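Local structure of nitroreductase (Desulfitobacterium hafniense, 3PXV) at residues Ala31-Ala36 with Val50-Asn55; Ile115-Ile120 with Phe162-Leu167; Leu122-Thr125 with Ala130-Met133. The protein binds flavin mononucleotide and probably works as a dimeric oxidoreductase of the nitroreductase family. One frame throughout, in Å; residues are numbered along the deposited sequence.

Contact 1 of 3, residues Ala31-Ala36 with Val50-Asn55; sequences AIAEAA and VIVVKN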
loop_
_atom_site.group_PDB
_atom_site.type_symbol
_atom_site.label_atom_id
_atom_site.label_comp_id
_atom_site.label_asym_id
_atom_site.label_seq_id
_atom_site.Cartn_x
_atom_site.Cartn_y
_atom_site.Cartn_z
ATOM N N ALA B 31 -12.613 -3.627 14.041
ATOM C CA ALA B 31 -12.888 -2.577 13.048
ATOM C C ALA B 31 -11.696 -2.404 12.130
ATOM O O ALA B 31 -11.861 -2.242 10.920
ATOM C CB ALA B 31 -13.212 -1.251 13.724
ATOM N N ILE B 32 -10.497 -2.459 12.718
ATOM C CA ILE B 32 -9.253 -2.328 11.978
ATOM C C ILE B 32 -8.998 -3.533 11.055
ATOM O O ILE B 32 -8.571 -3.363 9.899
ATOM C CB ILE B 32 -8.072 -2.175 12.943
ATOM C CG1 ILE B 32 -8.174 -0.834 13.690
ATOM C CG2 ILE B 32 -6.736 -2.315 12.184
ATOM C CD1 ILE B 32 -7.207 -0.719 14.901
ATOM N N ALA B 33 -9.256 -4.744 11.530
ATOM C CA ALA B 33 -9.011 -5.904 10.670
ATOM C C ALA B 33 -10.093 -5.993 9.575
ATOM O O ALA B 33 -9.826 -6.504 8.508
ATOM C CB ALA B 33 -8.938 -7.184 11.474
ATOM N N GLU B 34 -11.299 -5.484 9.839
ATOM C CA GLU B 34 -12.376 -5.507 8.839
ATOM C C GLU B 34 -11.979 -4.527 7.758
ATOM O O GLU B 34 -12.195 -4.762 6.595
ATOM C CB GLU B 34 -13.736 -5.132 9.454
ATOM C CG GLU B 34 -14.892 -4.731 8.473
ATOM C CD GLU B 34 -15.434 -5.861 7.571
ATOM O OE1 GLU B 34 -15.074 -7.034 7.754
ATOM O OE2 GLU B 34 -16.246 -5.565 6.674
ATOM N N ALA B 35 -11.354 -3.419 8.155
ATOM C CA ALA B 35 -10.914 -2.410 7.205
ATOM C C ALA B 35 -9.815 -2.998 6.317
ATOM O O ALA B 35 -9.820 -2.814 5.103
ATOM C CB ALA B 35 -10.427 -1.166 7.942
ATOM N N ALA B 36 -8.900 -3.748 6.917
ATOM C CA ALA B 36 -7.800 -4.345 6.163
ATOM C C ALA B 36 -8.294 -5.252 5.024
ATOM O O ALA B 36 -7.847 -5.143 3.889
ATOM C CB ALA B 36 -6.862 -5.115 7.110
ATOM N N VAL B 50 -4.787 -11.594 7.566
ATOM C CA VAL B 50 -4.758 -10.551 8.593
ATOM C C VAL B 50 -4.765 -11.258 9.952
ATOM O O VAL B 50 -5.821 -11.708 10.422
ATOM C CB VAL B 50 -5.952 -9.584 8.420
ATOM C CG1 VAL B 50 -6.044 -8.565 9.553
ATOM C CG2 VAL B 50 -5.844 -8.899 7.084
ATOM N N ILE B 51 -3.578 -11.376 10.560
ATOM C CA ILE B 51 -3.412 -12.060 11.824
ATOM C C ILE B 51 -3.249 -11.026 12.937
ATOM O O ILE B 51 -2.214 -10.369 13.024
ATOM C CB ILE B 51 -2.181 -13.010 11.761
ATOM C CG1 ILE B 51 -2.336 -13.995 10.608
ATOM C CG2 ILE B 51 -2.001 -13.782 13.078
ATOM C CD1 ILE B 51 -1.144 -14.835 10.387
ATOM N N VAL B 52 -4.272 -10.881 13.778
ATOM C CA VAL B 52 -4.249 -9.914 14.889
ATOM C C VAL B 52 -3.612 -10.598 16.077
ATOM O O VAL B 52 -4.236 -11.446 16.709
ATOM C CB VAL B 52 -5.684 -9.423 15.301
ATOM C CG1 VAL B 52 -5.603 -8.538 16.534
ATOM C CG2 VAL B 52 -6.361 -8.659 14.165
ATOM N N VAL B 53 -2.378 -10.222 16.384
ATOM C CA VAL B 53 -1.624 -10.854 17.439
ATOM C C VAL B 53 -1.697 -10.047 18.722
ATOM O O VAL B 53 -1.387 -8.880 18.721
ATOM C CB VAL B 53 -0.139 -11.038 17.032
ATOM C CG1 VAL B 53 0.606 -11.816 18.104
ATOM C CG2 VAL B 53 -0.044 -11.758 15.715
ATOM N N LYS B 54 -2.110 -10.696 19.805
ATOM C CA LYS B 54 -2.213 -10.083 21.136
ATOM C C LYS B 54 -1.404 -10.829 22.206
ATOM O O LYS B 54 -1.311 -10.367 23.326
ATOM C CB LYS B 54 -3.677 -10.055 21.612
ATOM C CG LYS B 54 -4.643 -9.426 20.621
ATOM C CD LYS B 54 -5.961 -9.020 21.263
ATOM C CE LYS B 54 -6.663 -10.106 21.980
ATOM N NZ LYS B 54 -7.897 -9.606 22.633
ATOM N N ASN B 55 -0.823 -11.970 21.849
ATOM C CA ASN B 55 -0.099 -12.797 22.785
ATOM C C ASN B 55 1.261 -12.180 23.099
ATOM O O ASN B 55 2.116 -12.081 22.212
ATOM C CB ASN B 55 0.039 -14.188 22.186
ATOM C CG ASN B 55 0.575 -15.206 23.174
ATOM O OD1 ASN B 55 1.786 -15.329 23.368
ATOM N ND2 ASN B 55 -0.329 -15.989 23.757
#
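Ala33 and Ala36 meet Val50 and Val52 through methyl groups alone, with no ring or amide face or edge between them. The contact is a worked example of helix-on-sheet packing in the nitroreductase fold, with the 31-36 part of helix 26-36 lying against strand 50-53, axes 9.4 Å apart and nearly antiparallel at 162°. Small residues one helical turn apart allow this approach. The two branches of Val50 divide the alanines between them. With CG1 anti to the backbone N (chi1 174°), that methyl reaches Ala33 CB at 3.7 Å, while CG2, on the other branch, meets Ala36 CB at 3.9 Å. Ile97 of the neighbouring strand also touches both valines, and Ile32 and Ala36 of the helix pack against helix 106-126. Strand 50-53 forms a parallel ladder with a strand of the second subunit, so the sheet runs on through the dimer interface. At the end of strand 50-53, Lys54 is salt-bridged to Asp26 and to Glu189 of the second subunit. Val52 adds a lighter touch to the helix, its CG2 methyl resting 4.0 Å from Ala33 CB.

Contact 2 of 3, residues Ile115-Ile120 with Phe162-Leu167; sequences ILCQTI and FGCSVL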
loop_
_atom_site.group_PDB
_atom_site.type_symbol
_atom_site.label_atom_id
_atom_site.label_comp_id
_atom_site.label_asym_id
_atom_site.label_seq_id
_atom_site.Cartn_x
_atom_site.Cartn_y
_atom_site.Cartn_z
ATOM N N ILE B 115 -0.672 -1.999 0.216
ATOM C CA ILE B 115 -2.019 -1.463 0.136
ATOM C C ILE B 115 -2.780 -1.810 1.389
ATOM O O ILE B 115 -3.488 -0.980 1.935
ATOM C CB ILE B 115 -2.755 -2.020 -1.062
ATOM C CG1 ILE B 115 -2.160 -1.399 -2.332
ATOM C CG2 ILE B 115 -4.263 -1.746 -0.937
ATOM C CD1 ILE B 115 -2.786 -1.849 -3.647
ATOM N N LEU B 116 -2.636 -3.043 1.862
ATOM C CA LEU B 116 -3.366 -3.456 3.037
ATOM C C LEU B 116 -2.786 -2.841 4.325
ATOM O O LEU B 116 -3.553 -2.422 5.216
ATOM C CB LEU B 116 -3.426 -4.970 3.090
ATOM C CG LEU B 116 -4.151 -5.694 4.234
ATOM C CD1 LEU B 116 -4.662 -7.024 3.756
ATOM C CD2 LEU B 116 -3.218 -5.852 5.456
ATOM N N CYS B 117 -1.453 -2.774 4.432
ATOM C CA CYS B 117 -0.846 -2.223 5.639
ATOM C C CYS B 117 -1.209 -0.765 5.823
ATOM O O CYS B 117 -1.444 -0.342 6.941
ATOM C CB CYS B 117 0.661 -2.478 5.697
ATOM S SG CYS B 117 0.962 -4.255 6.000
ATOM N N GLN B 118 -1.278 -0.003 4.729
ATOM C CA GLN B 118 -1.694 1.413 4.800
ATOM C C GLN B 118 -3.166 1.477 5.204
ATOM O O GLN B 118 -3.551 2.320 6.003
ATOM C CB GLN B 118 -1.429 2.161 3.482
ATOM C CG GLN B 118 -1.869 3.615 3.441
ATOM C CD GLN B 118 -1.162 4.538 4.430
ATOM O OE1 GLN B 118 -0.531 4.091 5.357
ATOM N NE2 GLN B 118 -1.290 5.845 4.231
ATOM N N THR B 119 -3.992 0.577 4.687
ATOM C CA THR B 119 -5.404 0.580 5.081
ATOM C C THR B 119 -5.529 0.368 6.599
ATOM O O THR B 119 -6.314 1.048 7.277
ATOM C CB THR B 119 -6.168 -0.467 4.346
ATOM O OG1 THR B 119 -5.996 -0.255 2.942
ATOM C CG2 THR B 119 -7.652 -0.406 4.718
ATOM N N ILE B 120 -4.722 -0.544 7.138
ATOM C CA ILE B 120 -4.681 -0.754 8.579
ATOM C C ILE B 120 -4.271 0.543 9.303
ATOM O O ILE B 120 -4.961 0.996 10.229
ATOM C CB ILE B 120 -3.666 -1.867 8.989
ATOM C CG1 ILE B 120 -4.121 -3.225 8.454
ATOM C CG2 ILE B 120 -3.491 -1.870 10.518
ATOM C CD1 ILE B 120 -3.208 -4.395 8.755
ATOM N N PHE B 162 6.590 -13.883 5.645
ATOM C CA PHE B 162 6.273 -12.569 6.198
ATOM C C PHE B 162 6.282 -11.481 5.134
ATOM O O PHE B 162 7.174 -11.436 4.283
ATOM C CB PHE B 162 7.270 -12.215 7.290
ATOM C CG PHE B 162 7.125 -10.826 7.821
ATOM C CD1 PHE B 162 6.331 -10.579 8.919
ATOM C CD2 PHE B 162 7.822 -9.776 7.240
ATOM C CE1 PHE B 162 6.220 -9.313 9.410
ATOM C CE2 PHE B 162 7.719 -8.514 7.728
ATOM C CZ PHE B 162 6.920 -8.276 8.819
ATOM N N GLY B 163 5.291 -10.596 5.209
ATOM C CA GLY B 163 5.141 -9.499 4.255
ATOM C C GLY B 163 5.431 -8.184 4.932
ATOM O O GLY B 163 6.336 -7.457 4.526
ATOM N N CYS B 164 4.657 -7.878 5.961
ATOM C CA CYS B 164 4.887 -6.683 6.750
ATOM C C CYS B 164 4.036 -6.794 7.999
ATOM O O CYS B 164 3.340 -7.787 8.192
ATOM C CB CYS B 164 4.564 -5.422 5.959
ATOM S SG CYS B 164 5.251 -3.927 6.678
ATOM N N SER B 165 4.122 -5.815 8.878
ATOM C CA SER B 165 3.314 -5.853 10.091
ATOM C C SER B 165 2.999 -4.462 10.483
ATOM O O SER B 165 3.682 -3.566 10.074
ATOM C CB SER B 165 4.085 -6.527 11.231
ATOM O OG SER B 165 5.213 -5.755 11.626
ATOM N N VAL B 166 1.952 -4.275 11.263
ATOM C CA VAL B 166 1.607 -2.954 11.770
ATOM C C VAL B 166 1.422 -3.090 13.250
ATOM O O VAL B 166 0.567 -3.838 13.671
ATOM C CB VAL B 166 0.306 -2.401 11.198
ATOM C CG1 VAL B 166 0.106 -0.981 11.738
ATOM C CG2 VAL B 166 0.335 -2.418 9.659
ATOM N N LEU B 167 2.203 -2.354 14.039
ATOM C CA LEU B 167 2.094 -2.419 15.494
ATOM C C LEU B 167 0.973 -1.473 15.913
ATOM O O LEU B 167 0.789 -0.427 15.271
ATOM C CB LEU B 167 3.404 -2.043 16.178
ATOM C CG LEU B 167 4.678 -2.699 15.638
ATOM C CD1 LEU B 167 5.888 -2.075 16.312
ATOM C CD2 LEU B 167 4.635 -4.235 15.840
#
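Val166 projects from strand 161-169 onto Cys117 and Ile120 of helix 106-126, and its side chain can be followed outward atom by atom. CB already lies 3.9 Å from Ile120 CG2. Of the two tips, CG1 meets that same isoleucine methyl; CG2 touches it too, but also reaches the helix backbone, 3.9 Å from Cys117 O, and passes Cys117 CB at 4.0 Å. The torsion that sets CG1 anti to the backbone N (chi1 -176°) is what hands CG2 to the cysteine. The isoleucine and valine side chains lie alongside one another, pointing opposite ways. One pair further along, Cys117 SG rests on Cys164 CB at 3.8 Å. The segments run almost parallel, 4° apart, where the long central helix of the nitroreductase fold lies along the sheet. A classic beta bulge sets Gly163 and Cys164 together opposite Val99, next to the flavin that touches Cys164. On the helix's other flank Thr119 OG1 bonds to Ile115 O within the helix, at 2.8 Å, and to Gln118 of the second subunit. Cys117 SG and Cys164 SG stand 4.4 Å apart, too far for a disulfide, so the cysteines contribute to an apolar contact held by dispersion.

Contact 3 of 3, residues Leu122-Thr125 with Ala130-Met133; sequences LAAT and ANIM. With FMN (flavin mononucleotide), chain F.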
loop_
_atom_site.group_PDB
_atom_site.type_symbol
_atom_site.label_atom_id
_atom_site.label_comp_id
_atom_site.label_asym_id
_atom_site.label_seq_id
_atom_site.Cartn_x
_atom_site.Cartn_y
_atom_site.Cartn_z
ATOM N N LEU B 122 -4.264 3.682 8.424
ATOM C CA LEU B 122 -5.251 4.763 8.350
ATOM C C LEU B 122 -6.472 4.438 9.203
ATOM O O LEU B 122 -6.985 5.305 9.934
ATOM C CB LEU B 122 -5.633 5.105 6.892
ATOM C CG LEU B 122 -4.479 5.660 6.052
ATOM C CD1 LEU B 122 -4.952 6.029 4.669
ATOM C CD2 LEU B 122 -3.819 6.871 6.706
ATOM N N ALA B 123 -6.936 3.190 9.144
ATOM C CA ALA B 123 -8.085 2.803 9.986
ATOM C C ALA B 123 -7.753 2.978 11.478
ATOM O O ALA B 123 -8.543 3.510 12.237
ATOM C CB ALA B 123 -8.551 1.380 9.673
ATOM N N ALA B 124 -6.564 2.562 11.886
ATOM C CA ALA B 124 -6.171 2.677 13.286
ATOM C C ALA B 124 -6.108 4.144 13.703
ATOM O O ALA B 124 -6.593 4.541 14.782
ATOM C CB ALA B 124 -4.833 2.001 13.508
ATOM N N THR B 125 -5.546 4.967 12.825
ATOM C CA THR B 125 -5.352 6.378 13.140
ATOM C C THR B 125 -6.693 7.082 13.299
ATOM O O THR B 125 -6.814 7.934 14.169
ATOM C CB THR B 125 -4.480 7.088 12.092
ATOM O OG1 THR B 125 -3.179 6.487 12.065
ATOM C CG2 THR B 125 -4.337 8.518 12.429
ATOM N N ALA B 130 -2.706 4.445 17.925
ATOM C CA ALA B 130 -1.375 4.707 17.426
ATOM C C ALA B 130 -0.848 3.458 16.741
ATOM O O ALA B 130 -1.180 2.333 17.118
ATOM C CB ALA B 130 -0.447 5.125 18.575
ATOM N N ASN B 131 -0.002 3.657 15.740
ATOM C CA ASN B 131 0.513 2.549 14.956
ATOM C C ASN B 131 1.854 2.844 14.283
ATOM O O ASN B 131 2.315 3.990 14.239
ATOM C CB ASN B 131 -0.500 2.207 13.867
ATOM C CG ASN B 131 -0.793 3.380 12.953
ATOM O OD1 ASN B 131 -0.097 3.572 11.952
ATOM N ND2 ASN B 131 -1.795 4.214 13.318
ATOM N N ILE B 132 2.469 1.787 13.760
ATOM C CA ILE B 132 3.681 1.902 12.985
ATOM C C ILE B 132 3.868 0.634 12.147
ATOM O O ILE B 132 3.667 -0.475 12.665
ATOM C CB ILE B 132 4.941 2.105 13.865
ATOM C CG1 ILE B 132 6.135 2.436 12.982
ATOM C CG2 ILE B 132 5.281 0.830 14.709
ATOM C CD1 ILE B 132 7.432 2.694 13.751
HETATM N N MSE B 133 4.244 0.808 10.866
HETATM C CA MSE B 133 4.612 -0.311 9.988
HETATM C C MSE B 133 5.957 -0.838 10.488
HETATM O O MSE B 133 6.884 -0.073 10.760
HETATM C CB MSE B 133 4.743 0.122 8.520
HETATM C CG MSE B 133 3.582 -0.293 7.588
HETATM SE SE MSE B 133 1.976 0.654 7.879
HETATM C CE MSE B 133 2.124 1.871 6.442
HETATM N N1 FMN F . 9.965 2.158 11.411
HETATM C C2 FMN F . 10.600 1.476 12.431
HETATM O O2 FMN F . 10.929 2.028 13.479
HETATM N N3 FMN F . 10.875 0.145 12.279
HETATM C C4 FMN F . 10.542 -0.532 11.132
HETATM O O4 FMN F . 10.826 -1.719 11.063
HETATM C C4A FMN F . 9.900 0.156 10.101
HETATM N N5 FMN F . 9.541 -0.471 8.942
HETATM C C5A FMN F . 8.688 0.143 8.059
HETATM C C6 FMN F . 8.125 -0.604 7.020
HETATM C C7 FMN F . 7.255 -0.016 6.112
HETATM C C7M FMN F . 6.680 -0.850 5.031
HETATM C C8 FMN F . 6.953 1.331 6.239
HETATM C C8M FMN F . 6.030 2.017 5.298
HETATM C C9 FMN F . 7.509 2.084 7.278
HETATM C C9A FMN F . 8.389 1.488 8.203
HETATM N N10 FMN F . 8.969 2.199 9.240
HETATM C C10 FMN F . 9.610 1.512 10.250
HETATM C "C1'" FMN F . 8.401 3.547 9.577
HETATM C "C2'" FMN F . 9.071 4.610 8.723
HETATM O "O2'" FMN F . 10.340 4.889 9.279
HETATM C "C3'" FMN F . 8.180 5.847 8.668
HETATM O "O3'" FMN F . 6.940 5.551 8.059
HETATM C "C4'" FMN F . 8.857 6.946 7.867
HETATM O "O4'" FMN F . 10.014 7.290 8.565
HETATM C "C5'" FMN F . 7.968 8.176 7.684
HETATM O "O5'" FMN F . 7.574 8.681 8.946
HETATM P P FMN F . 6.029 8.712 9.381
HETATM O O1P FMN F . 5.992 9.126 10.816
HETATM O O2P FMN F . 5.350 7.335 9.246
HETATM O O3P FMN F . 5.410 9.745 8.501
#
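Asn131 and Thr125 form the tight part of this contact, their side chains crossing at about a right angle. Asn131 ND2 donates to Thr125 OG1 at 2.9 Å, with an N-H...O angle of 154° and the hydroxyl oxygen in the amide plane. The same nitrogen bonds to Ile129 O, and Thr125 OG1 also to Ala121 O, so both polar atoms are gripped twice and the rotation of the amide is fixed. Beneath, Ala124 CB comes within 3.8 Å of ND2. This clasp joins helix 106-126 to strand 130-133 across the short turn between them, within the α+β core of the nitroreductase fold. Replacing Asn131 by an alanine removes the amide, which would probably leave Thr125 OG1 and Ile129 O without their shared donor and open a gap beside Ala124. Beyond its hydroxyl, Thr125 forms the looser side, partly exposed and bordering Val9 and Glu12 of helix 5-12; Leu122 turns its CB away from the strand and packs on Leu122 of the second subunit. Past Asn131 the strand serves the cofactor. Met133, present as selenomethionine, lays its CB over the flavin's benzenoid ring, 3.4 Å from FMN C8, and its backbone O approaches FMN C4A at 3.1 Å.

Helix 106-126 ties the set together: contacts 2 and 3 both use it, and the helix of contact 1 leans on it, with Ala36 CB 3.6 Å from Ile120 CG1 and Ala35 CB 3.6 Å from Ala123 CB. The strands of all three belong to one sheet. Contact 3 is nested in the loop closed by contact 2, its centre about 9 Å away, and their neighbouring strands are joined by a probable hydrogen bond, Leu167 N to Ile132 O, 2.7 Å. Ile132, Met133 and Cys164 lie on one flavin, the Cys164 side chain about 4 Å off; Ile115 lines the pocket of the other; contact 1 is remote, the Ala36 side chain about 13 Å from a bound FMN.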